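Local atomic coordinates of omega transaminase (Pseudomonas sp., PDB entry 5LHA), a protein that probably transfers amino groups between amines and keto acids or ketones, using a pyridoxal phosphate cofactor held here in its pyridoxamine form. Residues 186-191 / 195-200; 201-206 / 247-252. All coordinates share one frame; numbering follows the deposited sequence.

Contacts 1 and 2 follow one another along the chain of this fold type I transaminase. Contact 1 folds the loop that leaves strand 184-187, an outermost strand, within this chain, of the mixed sheet in which it lies next to strand 149-153; contact 2 begins where helix 202-220 starts and sets that helix beside helix 246-256. Their centres lie about 11 Å apart, and they touch directly. L205, on the helix, packs through CD1 on N195 CG at 3.5 Å and through CD2 on the backbone of P190 and W191, so the loop packs directly against the first turns of the helix it leads into, on the periphery of the cofactor-binding domain.

Contact 1: residues 186-191 / 195-200; sequences LLDTPW and NPWDCR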
ATOM      1  N   LEU A 186       3.162   1.502 -15.029  1.00 25.22           N
ATOM      2  CA  LEU A 186       3.976   1.152 -16.185  1.00 25.35           C
ATOM      3  C   LEU A 186       3.416   1.750 -17.468  1.00 27.24           C
ATOM      4  O   LEU A 186       2.200   1.809 -17.671  1.00 26.73           O
ATOM      5  CB  LEU A 186       4.092  -0.365 -16.349  1.00 25.38           C
ATOM      6  CG  LEU A 186       5.117  -1.058 -15.464  1.00 25.78           C
ATOM      7  CD1 LEU A 186       5.208  -2.525 -15.844  1.00 26.99           C
ATOM      8  CD2 LEU A 186       6.449  -0.393 -15.606  1.00 27.20           C
ATOM      9  N   LEU A 187       4.323   2.173 -18.338  1.00 29.53           N
ATOM     10  CA  LEU A 187       4.012   2.640 -19.676  1.00 31.34           C
ATOM     11  C   LEU A 187       4.618   1.658 -20.669  1.00 36.33           C
ATOM     12  O   LEU A 187       5.586   0.967 -20.357  1.00 34.73           O
ATOM     13  CB  LEU A 187       4.578   4.047 -19.898  1.00 28.67           C
ATOM     14  CG  LEU A 187       4.201   5.048 -18.806  1.00 25.17           C
ATOM     15  CD1 LEU A 187       5.120   6.242 -18.816  1.00 24.86           C
ATOM     16  CD2 LEU A 187       2.762   5.494 -19.006  1.00 26.50           C
ATOM     17  N   ASP A 188       4.040   1.582 -21.863  1.00 41.66           N
ATOM     18  CA  ASP A 188       4.608   0.713 -22.881  1.00 43.51           C
ATOM     19  C   ASP A 188       5.944   1.262 -23.360  1.00 42.90           C
ATOM     20  O   ASP A 188       6.209   2.464 -23.293  1.00 44.59           O
ATOM     21  CB  ASP A 188       3.644   0.546 -24.062  1.00 46.24           C
ATOM     22  CG  ASP A 188       2.575  -0.501 -23.800  1.00 49.17           C
ATOM     23  OD1 ASP A 188       2.933  -1.689 -23.647  1.00 50.08           O
ATOM     24  OD2 ASP A 188       1.377  -0.148 -23.756  1.00 50.80           O
ATOM     25  N   THR A 189       6.779   0.392 -23.788  1.00 39.50           N
ATOM     26  CA  THR A 189       8.054   0.933 -24.233  1.00 36.77           C
ATOM     27  C   THR A 189       8.066   1.090 -25.751  1.00 33.80           C
ATOM     28  O   THR A 189       7.445   0.292 -26.463  1.00 32.64           O
ATOM     29  CB  THR A 189       9.212   0.031 -23.798  1.00 35.88           C
ATOM     30  OG1 THR A 189      10.442   0.536 -24.327  1.00 36.83           O
ATOM     31  CG2 THR A 189       9.006  -1.402 -24.284  1.00 35.54           C
ATOM     32  N   PRO A 190       8.727   2.120 -26.292  1.00 32.07           N
ATOM     33  CA  PRO A 190       8.777   2.272 -27.754  1.00 30.61           C
ATOM     34  C   PRO A 190       9.708   1.257 -28.406  1.00 31.14           C
ATOM     35  O   PRO A 190      10.839   1.568 -28.803  1.00 32.14           O
ATOM     36  CB  PRO A 190       9.253   3.717 -27.934  1.00 29.15           C
ATOM     37  CG  PRO A 190      10.036   3.993 -26.711  1.00 29.37           C
ATOM     38  CD  PRO A 190       9.348   3.262 -25.600  1.00 29.64           C
ATOM     39  N   TRP A 191       9.210   0.021 -28.502  1.00 30.89           N
ATOM     40  CA  TRP A 191       9.950  -1.156 -28.949  1.00 30.69           C
ATOM     41  C   TRP A 191       9.415  -1.547 -30.320  1.00 31.31           C
ATOM     42  O   TRP A 191       8.257  -1.960 -30.444  1.00 31.20           O
ATOM     43  CB  TRP A 191       9.782  -2.297 -27.946  1.00 31.60           C
ATOM     44  CG  TRP A 191      10.641  -3.525 -28.178  1.00 30.50           C
ATOM     45  CD1 TRP A 191      11.689  -3.657 -29.047  1.00 31.68           C
ATOM     46  CD2 TRP A 191      10.510  -4.790 -27.519  1.00 30.89           C
ATOM     47  NE1 TRP A 191      12.219  -4.925 -28.966  1.00 32.16           N
ATOM     48  CE2 TRP A 191      11.512  -5.640 -28.037  1.00 31.61           C
ATOM     49  CE3 TRP A 191       9.641  -5.288 -26.542  1.00 31.28           C
ATOM     50  CZ2 TRP A 191      11.668  -6.959 -27.610  1.00 32.62           C
ATOM     51  CZ3 TRP A 191       9.796  -6.597 -26.119  1.00 32.12           C
ATOM     52  CH2 TRP A 191      10.805  -7.418 -26.650  1.00 33.35           C
ATOM     53  N   ASN A 195       5.382  -4.439 -29.959  1.00 28.39           N
ATOM     54  CA  ASN A 195       4.629  -3.365 -29.320  1.00 25.83           C
ATOM     55  C   ASN A 195       3.145  -3.587 -29.575  1.00 25.68           C
ATOM     56  O   ASN A 195       2.774  -4.297 -30.513  1.00 26.80           O
ATOM     57  CB  ASN A 195       5.087  -1.975 -29.805  1.00 24.86           C
ATOM     58  CG  ASN A 195       4.955  -1.786 -31.305  1.00 21.69           C
ATOM     59  OD1 ASN A 195       3.887  -1.450 -31.810  1.00 27.37           O
ATOM     60  ND2 ASN A 195       6.053  -1.994 -32.024  1.00 21.80           N
ATOM     61  N   PRO A 196       2.273  -3.014 -28.735  1.00 22.61           N
ATOM     62  CA  PRO A 196       0.822  -3.255 -28.879  1.00 23.18           C
ATOM     63  C   PRO A 196       0.210  -2.859 -30.219  1.00 25.08           C
ATOM     64  O   PRO A 196      -0.885  -3.338 -30.535  1.00 26.88           O
ATOM     65  CB  PRO A 196       0.219  -2.404 -27.750  1.00 23.54           C
ATOM     66  CG  PRO A 196       1.284  -2.312 -26.744  1.00 23.68           C
ATOM     67  CD  PRO A 196       2.595  -2.326 -27.473  1.00 21.18           C
ATOM     68  N   TRP A 197       0.842  -1.988 -30.997  1.00 25.67           N
ATOM     69  CA  TRP A 197       0.274  -1.527 -32.256  1.00 28.65           C
ATOM     70  C   TRP A 197       0.834  -2.258 -33.463  1.00 32.87           C
ATOM     71  O   TRP A 197       0.465  -1.922 -34.593  1.00 35.08           O
ATOM     72  CB  TRP A 197       0.498  -0.020 -32.407  1.00 28.84           C
ATOM     73  CG  TRP A 197      -0.037   0.727 -31.230  1.00 28.11           C
ATOM     74  CD1 TRP A 197      -1.303   1.211 -31.068  1.00 27.51           C
ATOM     75  CD2 TRP A 197       0.663   1.019 -30.014  1.00 27.51           C
ATOM     76  NE1 TRP A 197      -1.427   1.809 -29.837  1.00 27.55           N
ATOM     77  CE2 TRP A 197      -0.233   1.708 -29.171  1.00 26.88           C
ATOM     78  CE3 TRP A 197       1.965   0.778 -29.564  1.00 27.31           C
ATOM     79  CZ2 TRP A 197       0.132   2.159 -27.903  1.00 26.49           C
ATOM     80  CZ3 TRP A 197       2.325   1.227 -28.304  1.00 27.44           C
ATOM     81  CH2 TRP A 197       1.412   1.908 -27.490  1.00 27.84           C
ATOM     82  N   ASP A 198       1.705  -3.246 -33.249  1.00 35.34           N
ATOM     83  CA  ASP A 198       2.506  -3.869 -34.301  1.00 37.33           C
ATOM     84  C   ASP A 198       3.081  -2.821 -35.249  1.00 36.97           C
ATOM     85  O   ASP A 198       3.141  -3.037 -36.465  1.00 35.91           O
ATOM     86  CB  ASP A 198       1.655  -4.880 -35.070  1.00 37.77           C
ATOM     87  CG  ASP A 198       1.043  -5.920 -34.162  1.00 39.50           C
ATOM     88  OD1 ASP A 198       1.582  -6.121 -33.052  1.00 39.22           O
ATOM     89  OD2 ASP A 198       0.013  -6.519 -34.542  1.00 40.06           O
ATOM     90  N   CYS A 199       3.525  -1.699 -34.684  1.00 36.74           N
ATOM     91  CA  CYS A 199       3.971  -0.540 -35.446  1.00 36.31           C
ATOM     92  C   CYS A 199       5.482  -0.609 -35.653  1.00 35.58           C
ATOM     93  O   CYS A 199       6.251  -0.598 -34.685  1.00 35.44           O
ATOM     94  CB  CYS A 199       3.559   0.736 -34.711  1.00 35.76           C
ATOM     95  SG  CYS A 199       3.913   2.273 -35.554  1.00 36.02           S
ATOM     96  N   ARG A 200       5.911  -0.663 -36.915  1.00 35.28           N
ATOM     97  CA  ARG A 200       7.329  -0.756 -37.234  1.00 33.85           C
ATOM     98  C   ARG A 200       7.892   0.562 -37.759  1.00 33.98           C
ATOM     99  O   ARG A 200       8.984   0.576 -38.343  1.00 35.79           O
ATOM    100  CB  ARG A 200       7.577  -1.871 -38.252  1.00 34.85           C
ATOM    101  CG  ARG A 200       6.777  -3.149 -38.019  1.00 34.96           C
ATOM    102  CD  ARG A 200       6.951  -3.701 -36.623  1.00 34.22           C
ATOM    103  NE  ARG A 200       6.173  -4.918 -36.440  1.00 34.20           N
ATOM    104  CZ  ARG A 200       5.766  -5.377 -35.262  1.00 35.69           C
ATOM    105  NH1 ARG A 200       6.060  -4.720 -34.146  1.00 34.15           N
ATOM    106  NH2 ARG A 200       5.057  -6.499 -35.203  1.00 38.64           N
TER
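The side-chain amide of N195 is gripped at both ends. Its ND2 gives one hydrogen bond across the contact, to W191 O at 2.7 Å, and a second to C199 O at 3.0 Å within its own segment. Its OD1 receives C199 N at 2.9 Å, nearly straight (171°) and on a lone pair in the carbonyl plane, and more weakly W197 N. With chi1 at 59°, CG sits between the backbone N and the carbonyl carbon, which turns the amide back over the turn that follows. An alanine here is likely to leave W191 O and the C199 backbone without these mates and the turn freer to shift. A second meeting, van der Waals in kind, lies farther back along the loop: the carboxylate of D188 comes head-on toward the ring of P196, D188 OD1 reaching P196 CG at 3.6 Å, while D188 OD2 is held by Q212 of helix 202-220. P196 CB in turn lies over one face of the W197 indole, toward its rim, 4.0 Å above the plane, and W197 NE1 bonds to P196 O of the second subunit. The arrangement is a type I beta turn, N195 to D198, braced by its first side chain in a strand-to-helix loop at a subunit interface.

Contact 2: residues 201-206 / 247-252; sequences DPQALT and WPRLRE
T206 and R249 meet through carbon. The methyl CG2 of T206 lies 4.0 Å from R249 CD, the two side chains crossing at a slant, and both CB atoms are directed at the opposing helix. The R249 chain bends at chi3 (57°), and its guanidinium has Q203 NE2 at its edge, near its plane, 4.4 Å from R249 NH1, two N-H donors that do not pair. The nearest backbones here are those of T206 and R249, with CA atoms 8.3 Å apart, and the two segments together bury 111 Å². This is helix-to-helix packing in the large alpha/beta domain of a class III aminotransferase: helix 202-220 begins beside helix 246-256, and the R249 side chain also touches A207 and I210, farther along the same neighbour. Orientation of the T206 methyl follows from its first torsion. CG2 is anti to the backbone N, while OG1 is turned back to where D245, just ahead of helix 246-256, takes a hydrogen bond with it. At the start of the same helix, D201 is the N-cap of helix 202-220: its OD1 accepts from A204 N at 3.0 Å in a nearly straight bond (173°), met on the anti side of the carboxylate. Behind R249, the second helix is held to the domain's sheet by L250 on L228 and by W247 on A230 and L261.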
ATOM      1  N   ASP A 201       7.196   1.674 -37.522  1.00 31.99           N
ATOM      2  CA  ASP A 201       7.638   2.992 -37.968  1.00 32.40           C
ATOM      3  C   ASP A 201       7.970   3.839 -36.750  1.00 30.21           C
ATOM      4  O   ASP A 201       7.104   4.039 -35.883  1.00 27.53           O
ATOM      5  CB  ASP A 201       6.562   3.670 -38.824  1.00 35.06           C
ATOM      6  CG  ASP A 201       6.935   5.092 -39.239  1.00 37.23           C
ATOM      7  OD1 ASP A 201       6.935   5.998 -38.374  1.00 36.86           O
ATOM      8  OD2 ASP A 201       7.209   5.309 -40.442  1.00 37.31           O
ATOM      9  N   PRO A 202       9.202   4.345 -36.649  1.00 29.71           N
ATOM     10  CA  PRO A 202       9.633   5.001 -35.398  1.00 29.80           C
ATOM     11  C   PRO A 202       8.820   6.227 -35.003  1.00 30.82           C
ATOM     12  O   PRO A 202       8.455   6.359 -33.830  1.00 31.10           O
ATOM     13  CB  PRO A 202      11.096   5.360 -35.689  1.00 30.75           C
ATOM     14  CG  PRO A 202      11.511   4.455 -36.805  1.00 31.44           C
ATOM     15  CD  PRO A 202      10.284   4.278 -37.645  1.00 31.42           C
ATOM     16  N   GLN A 203       8.553   7.150 -35.932  1.00 31.60           N
ATOM     17  CA  GLN A 203       7.790   8.345 -35.569  1.00 33.03           C
ATOM     18  C   GLN A 203       6.376   7.979 -35.130  1.00 33.21           C
ATOM     19  O   GLN A 203       5.857   8.537 -34.156  1.00 34.03           O
ATOM     20  CB  GLN A 203       7.758   9.338 -36.736  1.00 34.86           C
ATOM     21  CG  GLN A 203       7.176  10.719 -36.396  1.00 35.40           C
ATOM     22  CD  GLN A 203       5.649  10.733 -36.264  1.00 37.34           C
ATOM     23  OE1 GLN A 203       4.935  10.096 -37.046  1.00 38.15           O
ATOM     24  NE2 GLN A 203       5.146  11.461 -35.265  1.00 36.05           N
ATOM     25  N   ALA A 204       5.733   7.048 -35.838  1.00 33.21           N
ATOM     26  CA  ALA A 204       4.399   6.624 -35.436  1.00 34.67           C
ATOM     27  C   ALA A 204       4.419   5.897 -34.095  1.00 34.79           C
ATOM     28  O   ALA A 204       3.454   5.994 -33.328  1.00 35.36           O
ATOM     29  CB  ALA A 204       3.782   5.742 -36.519  1.00 36.16           C
ATOM     30  N   LEU A 205       5.501   5.170 -33.796  1.00 34.23           N
ATOM     31  CA  LEU A 205       5.594   4.439 -32.532  1.00 33.59           C
ATOM     32  C   LEU A 205       5.839   5.381 -31.358  1.00 33.27           C
ATOM     33  O   LEU A 205       5.293   5.180 -30.268  1.00 34.96           O
ATOM     34  CB  LEU A 205       6.697   3.378 -32.614  1.00 31.33           C
ATOM     35  CG  LEU A 205       6.888   2.449 -31.412  1.00 29.30           C
ATOM     36  CD1 LEU A 205       5.625   1.650 -31.092  1.00 29.31           C
ATOM     37  CD2 LEU A 205       8.039   1.515 -31.676  1.00 29.27           C
ATOM     38  N   THR A 206       6.712   6.370 -31.539  1.00 33.40           N
ATOM     39  CA  THR A 206       6.890   7.391 -30.514  1.00 32.20           C
ATOM     40  C   THR A 206       5.579   8.093 -30.199  1.00 30.23           C
ATOM     41  O   THR A 206       5.251   8.312 -29.026  1.00 26.95           O
ATOM     42  CB  THR A 206       7.935   8.408 -30.965  1.00 33.13           C
ATOM     43  OG1 THR A 206       9.212   7.770 -31.057  1.00 33.86           O
ATOM     44  CG2 THR A 206       8.015   9.584 -29.992  1.00 33.11           C
ATOM     45  N   TRP A 247      12.802  10.302 -26.475  1.00 34.38           N
ATOM     46  CA  TRP A 247      13.274  10.946 -25.251  1.00 34.23           C
ATOM     47  C   TRP A 247      13.068  12.461 -25.267  1.00 34.71           C
ATOM     48  O   TRP A 247      12.704  13.030 -24.229  1.00 35.59           O
ATOM     49  CB  TRP A 247      14.743  10.595 -24.977  1.00 34.70           C
ATOM     50  CG  TRP A 247      14.869   9.364 -24.116  1.00 34.36           C
ATOM     51  CD1 TRP A 247      14.758   8.062 -24.521  1.00 33.49           C
ATOM     52  CD2 TRP A 247      15.068   9.324 -22.696  1.00 33.24           C
ATOM     53  NE1 TRP A 247      14.900   7.217 -23.445  1.00 32.80           N
ATOM     54  CE2 TRP A 247      15.087   7.966 -22.314  1.00 33.03           C
ATOM     55  CE3 TRP A 247      15.239  10.302 -21.714  1.00 31.76           C
ATOM     56  CZ2 TRP A 247      15.281   7.564 -20.992  1.00 32.76           C
ATOM     57  CZ3 TRP A 247      15.429   9.904 -20.405  1.00 31.32           C
ATOM     58  CH2 TRP A 247      15.445   8.546 -20.054  1.00 32.81           C
ATOM     59  N   PRO A 248      13.277  13.156 -26.394  1.00 35.77           N
ATOM     60  CA  PRO A 248      12.893  14.580 -26.428  1.00 37.42           C
ATOM     61  C   PRO A 248      11.419  14.830 -26.138  1.00 35.94           C
ATOM     62  O   PRO A 248      11.085  15.805 -25.452  1.00 33.32           O
ATOM     63  CB  PRO A 248      13.280  15.003 -27.852  1.00 38.40           C
ATOM     64  CG  PRO A 248      14.431  14.112 -28.184  1.00 37.76           C
ATOM     65  CD  PRO A 248      14.099  12.792 -27.568  1.00 36.51           C
ATOM     66  N   ARG A 249      10.519  13.987 -26.645  1.00 36.66           N
ATOM     67  CA  ARG A 249       9.104  14.166 -26.338  1.00 36.72           C
ATOM     68  C   ARG A 249       8.749  13.656 -24.952  1.00 36.24           C
ATOM     69  O   ARG A 249       7.690  14.014 -24.424  1.00 34.58           O
ATOM     70  CB  ARG A 249       8.243  13.476 -27.392  1.00 37.23           C
ATOM     71  CG  ARG A 249       8.400  14.060 -28.786  1.00 37.45           C
ATOM     72  CD  ARG A 249       7.373  13.484 -29.737  1.00 37.52           C
ATOM     73  NE  ARG A 249       6.011  13.709 -29.250  1.00 37.29           N
ATOM     74  CZ  ARG A 249       4.908  13.469 -29.955  1.00 36.72           C
ATOM     75  NH1 ARG A 249       4.991  12.992 -31.194  1.00 35.02           N
ATOM     76  NH2 ARG A 249       3.718  13.708 -29.418  1.00 38.17           N
ATOM     77  N   LEU A 250       9.607  12.818 -24.361  1.00 36.85           N
ATOM     78  CA  LEU A 250       9.491  12.492 -22.944  1.00 35.76           C
ATOM     79  C   LEU A 250       9.755  13.723 -22.087  1.00 37.11           C
ATOM     80  O   LEU A 250       8.946  14.082 -21.223  1.00 35.72           O
ATOM     81  CB  LEU A 250      10.476  11.380 -22.601  1.00 34.20           C
ATOM     82  CG  LEU A 250      10.103  10.390 -21.507  1.00 33.74           C
ATOM     83  CD1 LEU A 250       8.759   9.763 -21.820  1.00 33.75           C
ATOM     84  CD2 LEU A 250      11.186   9.333 -21.408  1.00 33.76           C
ATOM     85  N   ARG A 251      10.894  14.384 -22.331  1.00 38.33           N
ATOM     86  CA  ARG A 251      11.251  15.620 -21.638  1.00 38.73           C
ATOM     87  C   ARG A 251      10.139  16.660 -21.729  1.00 40.72           C
ATOM     88  O   ARG A 251       9.818  17.329 -20.740  1.00 42.14           O
ATOM     89  CB  ARG A 251      12.550  16.167 -22.237  1.00 37.72           C
ATOM     90  CG  ARG A 251      13.101  17.477 -21.649  1.00 36.83           C
ATOM     91  CD  ARG A 251      13.672  17.329 -20.250  1.00 34.14           C
ATOM     92  NE  ARG A 251      12.669  17.483 -19.201  1.00 31.54           N
ATOM     93  CZ  ARG A 251      12.940  17.370 -17.907  1.00 29.94           C
ATOM     94  NH1 ARG A 251      14.173  17.093 -17.513  1.00 31.69           N
ATOM     95  NH2 ARG A 251      11.986  17.525 -17.007  1.00 28.08           N
ATOM     96  N   GLU A 252       9.551  16.822 -22.915  1.00 41.74           N
ATOM     97  CA  GLU A 252       8.528  17.846 -23.093  1.00 42.72           C
ATOM     98  C   GLU A 252       7.289  17.537 -22.269  1.00 40.56           C
ATOM     99  O   GLU A 252       6.728  18.427 -21.619  1.00 38.74           O
ATOM    100  CB  GLU A 252       8.147  17.953 -24.565  1.00 45.77           C
ATOM    101  CG  GLU A 252       9.231  18.506 -25.455  1.00 49.76           C
ATOM    102  CD  GLU A 252       8.938  18.248 -26.918  1.00 52.79           C
ATOM    103  OE1 GLU A 252       7.886  17.632 -27.218  1.00 53.43           O
ATOM    104  OE2 GLU A 252       9.762  18.645 -27.763  1.00 54.17           O
TER